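Local coordinates for protein acinetobacter secreted protease CpaA (PDB 6O38) that probably hydrolyses peptide bonds as a zinc-dependent protease that is secreted by the type II pathway and forms a complex with its chaperone CpaB, at residues S171-K176 against E187-Q192; M116-I121 against T141-S146; S164-N169 against A205-L210. All blocks are in the same frame, centred on the assembly; numbering follows the deposited sequence.

Contact 1 of 3, residues S171-K176 against E187-Q192; sequences SEYWFK and EYIKPQ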
# COMPACT_ATOMS: atom_id res chain seq x y z
N SER A 171 -18.23 -7.26 20.83
CA SER A 171 -17.36 -6.23 20.29
C SER A 171 -15.90 -6.54 20.61
O SER A 171 -15.58 -7.13 21.64
CB SER A 171 -17.74 -4.86 20.85
OG SER A 171 -19.05 -4.49 20.47
N GLU A 172 -15.01 -6.14 19.70
CA GLU A 172 -13.59 -6.40 19.85
C GLU A 172 -12.80 -5.32 19.12
O GLU A 172 -12.90 -5.21 17.90
CB GLU A 172 -13.23 -7.79 19.32
CG GLU A 172 -11.75 -8.13 19.42
CD GLU A 172 -11.48 -9.60 19.14
OE1 GLU A 172 -12.45 -10.37 18.97
OE2 GLU A 172 -10.29 -9.99 19.10
N TYR A 173 -12.04 -4.53 19.88
CA TYR A 173 -11.21 -3.47 19.33
C TYR A 173 -9.78 -3.66 19.80
O TYR A 173 -9.54 -3.90 20.99
CB TYR A 173 -11.72 -2.08 19.74
CG TYR A 173 -13.17 -1.83 19.43
CD1 TYR A 173 -13.71 -2.15 18.19
CD2 TYR A 173 -14.02 -1.26 20.38
CE1 TYR A 173 -15.04 -1.92 17.90
CE2 TYR A 173 -15.35 -1.02 20.10
CZ TYR A 173 -15.85 -1.35 18.86
OH TYR A 173 -17.18 -1.12 18.58
N TRP A 174 -8.83 -3.55 18.87
CA TRP A 174 -7.41 -3.60 19.18
C TRP A 174 -6.79 -2.23 18.95
O TRP A 174 -6.95 -1.65 17.87
CB TRP A 174 -6.69 -4.65 18.33
CG TRP A 174 -7.05 -6.07 18.67
CD1 TRP A 174 -8.24 -6.69 18.42
CD2 TRP A 174 -6.21 -7.04 19.30
NE1 TRP A 174 -8.19 -7.99 18.87
CE2 TRP A 174 -6.95 -8.23 19.41
CE3 TRP A 174 -4.90 -7.02 19.78
CZ2 TRP A 174 -6.43 -9.39 19.98
CZ3 TRP A 174 -4.38 -8.17 20.35
CH2 TRP A 174 -5.15 -9.34 20.45
N PHE A 175 -6.09 -1.72 19.96
CA PHE A 175 -5.43 -0.42 19.89
C PHE A 175 -3.94 -0.57 20.16
O PHE A 175 -3.52 -1.43 20.94
CB PHE A 175 -6.02 0.57 20.90
CG PHE A 175 -7.45 0.93 20.64
CD1 PHE A 175 -7.78 1.96 19.78
CD2 PHE A 175 -8.47 0.25 21.28
CE1 PHE A 175 -9.10 2.30 19.55
CE2 PHE A 175 -9.79 0.58 21.06
CZ PHE A 175 -10.11 1.61 20.19
N LYS A 176 -3.14 0.27 19.51
CA LYS A 176 -1.72 0.37 19.79
C LYS A 176 -1.38 1.83 20.05
O LYS A 176 -1.80 2.71 19.30
CB LYS A 176 -0.87 -0.17 18.63
CG LYS A 176 0.62 -0.24 18.93
CD LYS A 176 1.34 -1.18 17.98
CE LYS A 176 1.40 -0.61 16.57
NZ LYS A 176 2.28 -1.42 15.68
N GLU A 187 -5.76 -0.66 15.40
CA GLU A 187 -5.04 -1.57 14.52
C GLU A 187 -5.92 -2.68 13.96
O GLU A 187 -5.64 -3.16 12.86
CB GLU A 187 -3.85 -2.20 15.25
CG GLU A 187 -2.73 -1.22 15.59
CD GLU A 187 -1.99 -0.71 14.36
OE1 GLU A 187 -1.18 0.23 14.51
OE2 GLU A 187 -2.21 -1.25 13.26
N TYR A 188 -6.96 -3.09 14.68
CA TYR A 188 -7.92 -4.06 14.16
C TYR A 188 -9.27 -3.78 14.79
O TYR A 188 -9.38 -3.65 16.02
CB TYR A 188 -7.48 -5.50 14.45
CG TYR A 188 -8.51 -6.52 14.04
CD1 TYR A 188 -8.64 -6.92 12.72
CD2 TYR A 188 -9.37 -7.09 14.98
CE1 TYR A 188 -9.59 -7.85 12.34
CE2 TYR A 188 -10.31 -8.03 14.61
CZ TYR A 188 -10.42 -8.41 13.29
OH TYR A 188 -11.36 -9.34 12.92
N ILE A 189 -10.30 -3.70 13.96
CA ILE A 189 -11.67 -3.47 14.40
C ILE A 189 -12.52 -4.64 13.91
O ILE A 189 -12.64 -4.86 12.70
CB ILE A 189 -12.23 -2.14 13.88
CG1 ILE A 189 -11.33 -0.98 14.31
CG2 ILE A 189 -13.66 -1.93 14.37
CD1 ILE A 189 -11.33 -0.72 15.80
N LYS A 190 -13.10 -5.38 14.84
CA LYS A 190 -13.99 -6.47 14.47
C LYS A 190 -15.27 -5.89 13.87
O LYS A 190 -15.97 -5.13 14.55
CB LYS A 190 -14.32 -7.33 15.69
CG LYS A 190 -15.37 -8.40 15.43
CD LYS A 190 -15.46 -9.37 16.59
CE LYS A 190 -16.59 -10.37 16.40
NZ LYS A 190 -16.84 -11.18 17.62
N PRO A 191 -15.59 -6.20 12.62
CA PRO A 191 -16.71 -5.53 11.96
C PRO A 191 -18.06 -5.97 12.50
O PRO A 191 -18.26 -7.13 12.89
CB PRO A 191 -16.55 -5.93 10.49
CG PRO A 191 -15.88 -7.26 10.56
CD PRO A 191 -14.94 -7.18 11.74
N GLN A 192 -19.00 -5.03 12.52
CA GLN A 192 -20.41 -5.34 12.76
C GLN A 192 -21.04 -5.72 11.42
O GLN A 192 -21.14 -4.89 10.52
CB GLN A 192 -21.14 -4.15 13.37
CG GLN A 192 -22.60 -4.44 13.70
CD GLN A 192 -23.38 -3.19 14.06
OE1 GLN A 192 -22.80 -2.12 14.27
NE2 GLN A 192 -24.69 -3.32 14.14
O HOH W 1 -16.16 -5.20 17.32

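Contact 2 of 3, residues M116-I121 against T141-S146; sequences MQKVLI and TVQVVS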
# COMPACT_ATOMS: atom_id res chain seq x y z
N MSE A 116 1.42 -6.61 25.32
CA MSE A 116 0.05 -6.95 24.96
C MSE A 116 -0.81 -7.24 26.19
O MSE A 116 -0.43 -8.04 27.04
CB MSE A 116 0.02 -8.14 24.01
CG MSE A 116 -1.37 -8.55 23.57
SE MSE A 116 -1.33 -9.59 21.92
CE MSE A 116 -0.53 -8.25 20.77
N GLN A 117 -1.96 -6.58 26.26
CA GLN A 117 -2.89 -6.75 27.37
C GLN A 117 -4.31 -6.80 26.83
O GLN A 117 -4.58 -6.39 25.70
CB GLN A 117 -2.75 -5.61 28.40
CG GLN A 117 -1.35 -5.41 28.94
CD GLN A 117 -1.27 -4.29 29.95
OE1 GLN A 117 -2.07 -4.21 30.88
NE2 GLN A 117 -0.30 -3.40 29.76
N LYS A 118 -5.22 -7.32 27.65
CA LYS A 118 -6.62 -7.44 27.29
C LYS A 118 -7.48 -6.72 28.32
O LYS A 118 -7.35 -6.97 29.52
CB LYS A 118 -7.05 -8.91 27.19
CG LYS A 118 -8.53 -9.10 26.92
CD LYS A 118 -8.82 -10.51 26.43
CE LYS A 118 -9.78 -11.23 27.37
NZ LYS A 118 -10.70 -12.15 26.63
N VAL A 119 -8.35 -5.83 27.85
CA VAL A 119 -9.35 -5.19 28.69
C VAL A 119 -10.69 -5.85 28.39
O VAL A 119 -11.21 -5.75 27.27
CB VAL A 119 -9.42 -3.67 28.44
CG1 VAL A 119 -10.56 -3.05 29.24
CG2 VAL A 119 -8.10 -3.02 28.82
N LEU A 120 -11.25 -6.53 29.38
CA LEU A 120 -12.42 -7.38 29.21
C LEU A 120 -13.54 -6.86 30.10
O LEU A 120 -13.35 -6.69 31.31
CB LEU A 120 -12.05 -8.84 29.51
CG LEU A 120 -13.02 -10.02 29.55
CD1 LEU A 120 -13.40 -10.33 30.98
CD2 LEU A 120 -14.26 -9.80 28.68
N ILE A 121 -14.71 -6.63 29.50
CA ILE A 121 -15.88 -6.10 30.19
C ILE A 121 -16.93 -7.20 30.31
O ILE A 121 -17.25 -7.87 29.33
CB ILE A 121 -16.46 -4.88 29.46
CG1 ILE A 121 -15.44 -3.73 29.43
CG2 ILE A 121 -17.76 -4.43 30.10
CD1 ILE A 121 -15.95 -2.49 28.76
N THR A 141 0.00 -2.71 22.96
CA THR A 141 -1.19 -3.13 22.24
C THR A 141 -2.20 -3.66 23.23
O THR A 141 -1.86 -4.47 24.10
CB THR A 141 -0.85 -4.19 21.19
OG1 THR A 141 0.12 -3.68 20.27
CG2 THR A 141 -2.10 -4.60 20.42
N VAL A 142 -3.45 -3.21 23.11
CA VAL A 142 -4.52 -3.60 24.02
C VAL A 142 -5.70 -4.11 23.21
O VAL A 142 -6.06 -3.51 22.19
CB VAL A 142 -4.94 -2.42 24.93
CG1 VAL A 142 -6.16 -2.79 25.76
CG2 VAL A 142 -3.79 -1.99 25.82
N GLN A 143 -6.29 -5.20 23.67
CA GLN A 143 -7.52 -5.74 23.08
C GLN A 143 -8.68 -5.42 24.01
O GLN A 143 -8.71 -5.88 25.16
CB GLN A 143 -7.41 -7.25 22.85
CG GLN A 143 -8.75 -7.91 22.56
CD GLN A 143 -8.65 -9.43 22.51
OE1 GLN A 143 -7.98 -10.05 23.33
NE2 GLN A 143 -9.33 -10.03 21.53
N VAL A 144 -9.63 -4.62 23.53
CA VAL A 144 -10.81 -4.25 24.29
C VAL A 144 -11.96 -5.11 23.82
O VAL A 144 -12.36 -5.06 22.65
CB VAL A 144 -11.12 -2.75 24.14
CG1 VAL A 144 -12.23 -2.34 25.10
CG2 VAL A 144 -9.88 -1.92 24.37
N VAL A 145 -12.51 -5.91 24.74
CA VAL A 145 -13.55 -6.89 24.42
C VAL A 145 -14.60 -6.85 25.52
O VAL A 145 -14.27 -6.65 26.70
CB VAL A 145 -12.97 -8.30 24.24
CG1 VAL A 145 -12.25 -8.75 25.51
CG2 VAL A 145 -14.05 -9.30 23.85
N SER A 146 -15.86 -7.01 25.14
CA SER A 146 -16.97 -6.99 26.09
C SER A 146 -17.87 -8.19 25.86
O SER A 146 -18.20 -8.52 24.71
CB SER A 146 -17.79 -5.70 25.96
OG SER A 146 -18.95 -5.75 26.76

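Contact 3 of 3, residues S164-N169 against A205-L210; sequences SFTLKN and AVNSPL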
# COMPACT_ATOMS: atom_id res chain seq x y z
N SER A 164 -17.12 5.70 16.78
CA SER A 164 -18.21 5.12 17.58
C SER A 164 -17.72 3.85 18.29
O SER A 164 -18.19 2.74 18.04
CB SER A 164 -19.42 4.84 16.70
OG SER A 164 -19.83 6.00 16.01
N PHE A 165 -16.77 4.04 19.20
CA PHE A 165 -16.17 2.93 19.94
C PHE A 165 -17.10 2.51 21.08
O PHE A 165 -16.81 2.66 22.27
CB PHE A 165 -14.79 3.31 20.46
CG PHE A 165 -13.75 3.43 19.39
CD1 PHE A 165 -13.26 2.31 18.74
CD2 PHE A 165 -13.25 4.67 19.03
CE1 PHE A 165 -12.30 2.42 17.75
CE2 PHE A 165 -12.28 4.79 18.04
CZ PHE A 165 -11.81 3.66 17.41
N THR A 166 -18.25 1.95 20.69
CA THR A 166 -19.18 1.38 21.66
C THR A 166 -18.93 -0.11 21.79
O THR A 166 -18.53 -0.79 20.84
CB THR A 166 -20.63 1.64 21.23
OG1 THR A 166 -20.80 1.26 19.86
CG2 THR A 166 -20.98 3.11 21.39
N LEU A 167 -19.17 -0.63 23.00
CA LEU A 167 -18.84 -2.01 23.34
C LEU A 167 -20.11 -2.73 23.76
O LEU A 167 -20.66 -2.47 24.84
CB LEU A 167 -17.80 -2.05 24.46
CG LEU A 167 -16.41 -1.51 24.12
CD1 LEU A 167 -15.70 -1.03 25.37
CD2 LEU A 167 -15.60 -2.57 23.41
N LYS A 168 -20.58 -3.64 22.91
CA LYS A 168 -21.66 -4.56 23.24
C LYS A 168 -21.11 -5.99 23.28
O LYS A 168 -19.92 -6.23 23.05
CB LYS A 168 -22.81 -4.43 22.24
CG LYS A 168 -22.54 -5.05 20.88
CD LYS A 168 -23.78 -5.01 20.00
CE LYS A 168 -23.52 -5.59 18.62
NZ LYS A 168 -22.68 -4.70 17.78
N ASN A 169 -21.99 -6.94 23.59
CA ASN A 169 -21.61 -8.35 23.60
C ASN A 169 -21.09 -8.78 22.24
O ASN A 169 -21.84 -8.81 21.26
CB ASN A 169 -22.79 -9.22 24.02
CG ASN A 169 -22.41 -10.68 24.20
OD1 ASN A 169 -21.24 -11.01 24.37
ND2 ASN A 169 -23.41 -11.56 24.17
N ALA A 205 -28.40 5.05 11.16
CA ALA A 205 -27.22 5.41 11.93
C ALA A 205 -26.32 4.19 12.09
O ALA A 205 -26.77 3.04 11.99
CB ALA A 205 -27.60 5.97 13.30
N VAL A 206 -25.04 4.45 12.33
CA VAL A 206 -24.08 3.38 12.57
C VAL A 206 -23.94 3.17 14.07
O VAL A 206 -24.22 4.04 14.89
CB VAL A 206 -22.71 3.69 11.92
CG1 VAL A 206 -22.84 3.73 10.41
CG2 VAL A 206 -22.15 5.00 12.45
N ASN A 207 -23.47 1.97 14.44
CA ASN A 207 -23.38 1.56 15.83
C ASN A 207 -21.96 1.21 16.26
O ASN A 207 -21.75 0.94 17.45
CB ASN A 207 -24.29 0.34 16.08
CG ASN A 207 -24.94 0.37 17.45
OD1 ASN A 207 -24.75 1.31 18.22
ND2 ASN A 207 -25.71 -0.66 17.76
N SER A 208 -21.00 1.22 15.35
CA SER A 208 -19.64 0.76 15.63
C SER A 208 -18.71 1.43 14.63
O SER A 208 -19.16 2.00 13.63
CB SER A 208 -19.55 -0.77 15.55
OG SER A 208 -19.59 -1.22 14.21
N PRO A 209 -17.39 1.38 14.87
CA PRO A 209 -16.47 2.05 13.94
C PRO A 209 -16.38 1.39 12.57
O PRO A 209 -15.88 2.02 11.64
CB PRO A 209 -15.11 1.99 14.66
CG PRO A 209 -15.44 1.68 16.08
CD PRO A 209 -16.68 0.86 16.05
N LEU A 210 -16.86 0.16 12.43
CA LEU A 210 -16.78 -0.56 11.15
C LEU A 210 -18.05 -1.37 10.97
O LEU A 210 -18.26 -2.36 11.67
CB LEU A 210 -15.54 -1.46 11.11
CG LEU A 210 -15.32 -2.22 9.80
CD1 LEU A 210 -15.26 -1.26 8.63
CD2 LEU A 210 -14.05 -3.06 9.88

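Contact 1 of 3, residues S171-K176 against E187-Q192
A beta hairpin with a classic bulge brings Trp174 opposite both Glu187 and Tyr188, where the strands 172-178 and 183-195 run antiparallel. Within the two segments the strand axes approach to 5.0 Å and make an angle of 167°. Trp174 and Tyr188 form the hydrogen-bonded pair, with Trp174 N donating to Tyr188 O over 2.9 Å. On its carbonyl side Trp174 O accepts from Glu187 N rather than from Tyr188, so the extra residue is taken up on the second strand. Lys190 N extends the ladder to Glu172 O at 3.1 Å, and beyond it a water accepts from Glu172 N and donates to Lys190 O, continuing the link between the backbones.

Side chains then sort onto the two faces. On one, Trp174 CD1 meets Tyr188 CD2 at 3.6 Å; the indole lies obliquely to the phenol, but CD1 arrives at the edge of the Tyr188 ring, near its plane. The indole is also tethered along its own strand: Trp174 NE1 points straight at Glu172 OE2, 2.9 Å away in the ring plane, and meets the anti lone pair of that oxygen. On the other face Ile189 bends its CD1 toward the ring of Tyr173, reaching CD1 of Tyr173 at 3.7 Å in the non-hydrogen-bonded pair, while Ile189 CG2 touches CD1 and CE1 of the same ring. The aliphatic parts of Glu172 and Lys190 cross at about a right angle; Lys190 NZ goes on to Gly170 O. Lys176 CE packs near Glu187 OE1, whose hydrogen bond is to Tyr178 OH. A bulged antiparallel hairpin, with Trp174 and Tyr188 on one face and Tyr173 and Ile189 on the other, is consistent with a strand pair of the StcE-type beta-sandwich domain.

Contact 2 of 3, residues M116-I121 against T141-S146
The flat group in closest touch across strands 116-121 and 141-146 is the carboxamide of Gln143, whose OE1 lies 3.2 Å from Lys118 CD while the two side chains run side by side, pointing the same way. Its NE2 turns from Lys118 to make a weak hydrogen bond with Glu172 OE2, and the indole of Trp174 packs against the Gln143 side chain. These are neighbouring parallel strands of the StcE-type beta-sandwich domain, crossing at -18°. Five backbone bonds hold them in register. On strand 116-121 they use Gln117, Val119 and Ile121, and on the other strand Thr141, Gln143 and Val145; Val119 spans two residues, its N donating to Gln143 O at 2.7 Å and its O accepting from Val145 N at 2.8 Å. The intervening Lys118 and Leu120 bond their backbones to strand 90-98 instead.

Among the residues on one face of the pair are Val119, Ile121, Val142, Val144 and Ser146. There Val119 CG2 reaches back diagonally to Val142 CG1 at 3.6 Å, and Leu167 of strand 166-167 packs against Ile121, Val144 and Ser146, joining this sheet to the facing one. The other face bears Met116, present as selenomethionine, whose CE rests near Thr141 CG2, 4.0 Å away. Further along, the end of Lys118 passes over Val145. Val145 has CG1 between its backbone N and carbonyl carbon (chi1 59°), which sets that methyl 3.9 Å from Leu120 CD2.

Contact 3 of 3, residues S164-N169 against A205-L210
Phe165 and Pro209 make the apolar part of this contact: the ring atom CD1 of Phe165 lies 3.5 Å from Pro209 CG, with CE1 of the same ring touching that carbon too, and the two side chains cross at about a right angle. Beside them, Ser164 O lies 3.1 Å from Pro209 CD, and the CA-H of Ser208 points to this carbonyl with Ser208 CA 3.4 Å from Ser164 O. Thr166 OG1 and Asn207 O also come together, 2.6 Å apart.

The next shell fixes these groups. Phe165 is the centre of an inverse gamma turn, in which Thr166 N makes a weak hydrogen bond to Ser164 O, so Ser164 O serves the turn and also receives the Ser208 CA-H. Although the Phe165 side chain starts out away from segment 205-210, its ring comes back to the proline, CG standing anti to the carbonyl carbon (chi1 -71°). Tyr173 and Phe175 make edge-to-face contacts with this ring, and Tyr173 OH is hydrogen-bonded to Thr166 O. Outside the two segments, Ser164 OG accepts from Asn231 ND2 and also bonds Asp234 OD2, while Val206 touches Asp234.

The contact joins the loop and short strand at 164-169 to the loop leading into strand 210-215, between two successive StcE-type beta-sandwich units. Its chemistry implies a junction of mixed character, in which a proline against a phenylalanine ring and a CA-H at a carbonyl are accompanied by definite hydrogen bonds from Ser164 OG to Asn231 and Asp234.

From the N terminus, contact 2 comes first: strand 116-121 pairs with 141-146, closing a loop of 19 residues before the other two contacts open. Segment 164-169 then begins contact 3, which waits for 205-210. Contact 1 lies wholly between those two segments, as the hairpin 171-176 with 187-192, so contact 3 encloses contact 1 and none of the three cross. Strand 172-178 lies next to 141-146, which puts contacts 1 and 2 in one sheet. Strand 166-167 of contact 3 lies in the sheet facing contact 2, and a probable Gln192 N to Leu210 O bond pairs strand 183-195 with strand 210-215, which belongs to the next unit.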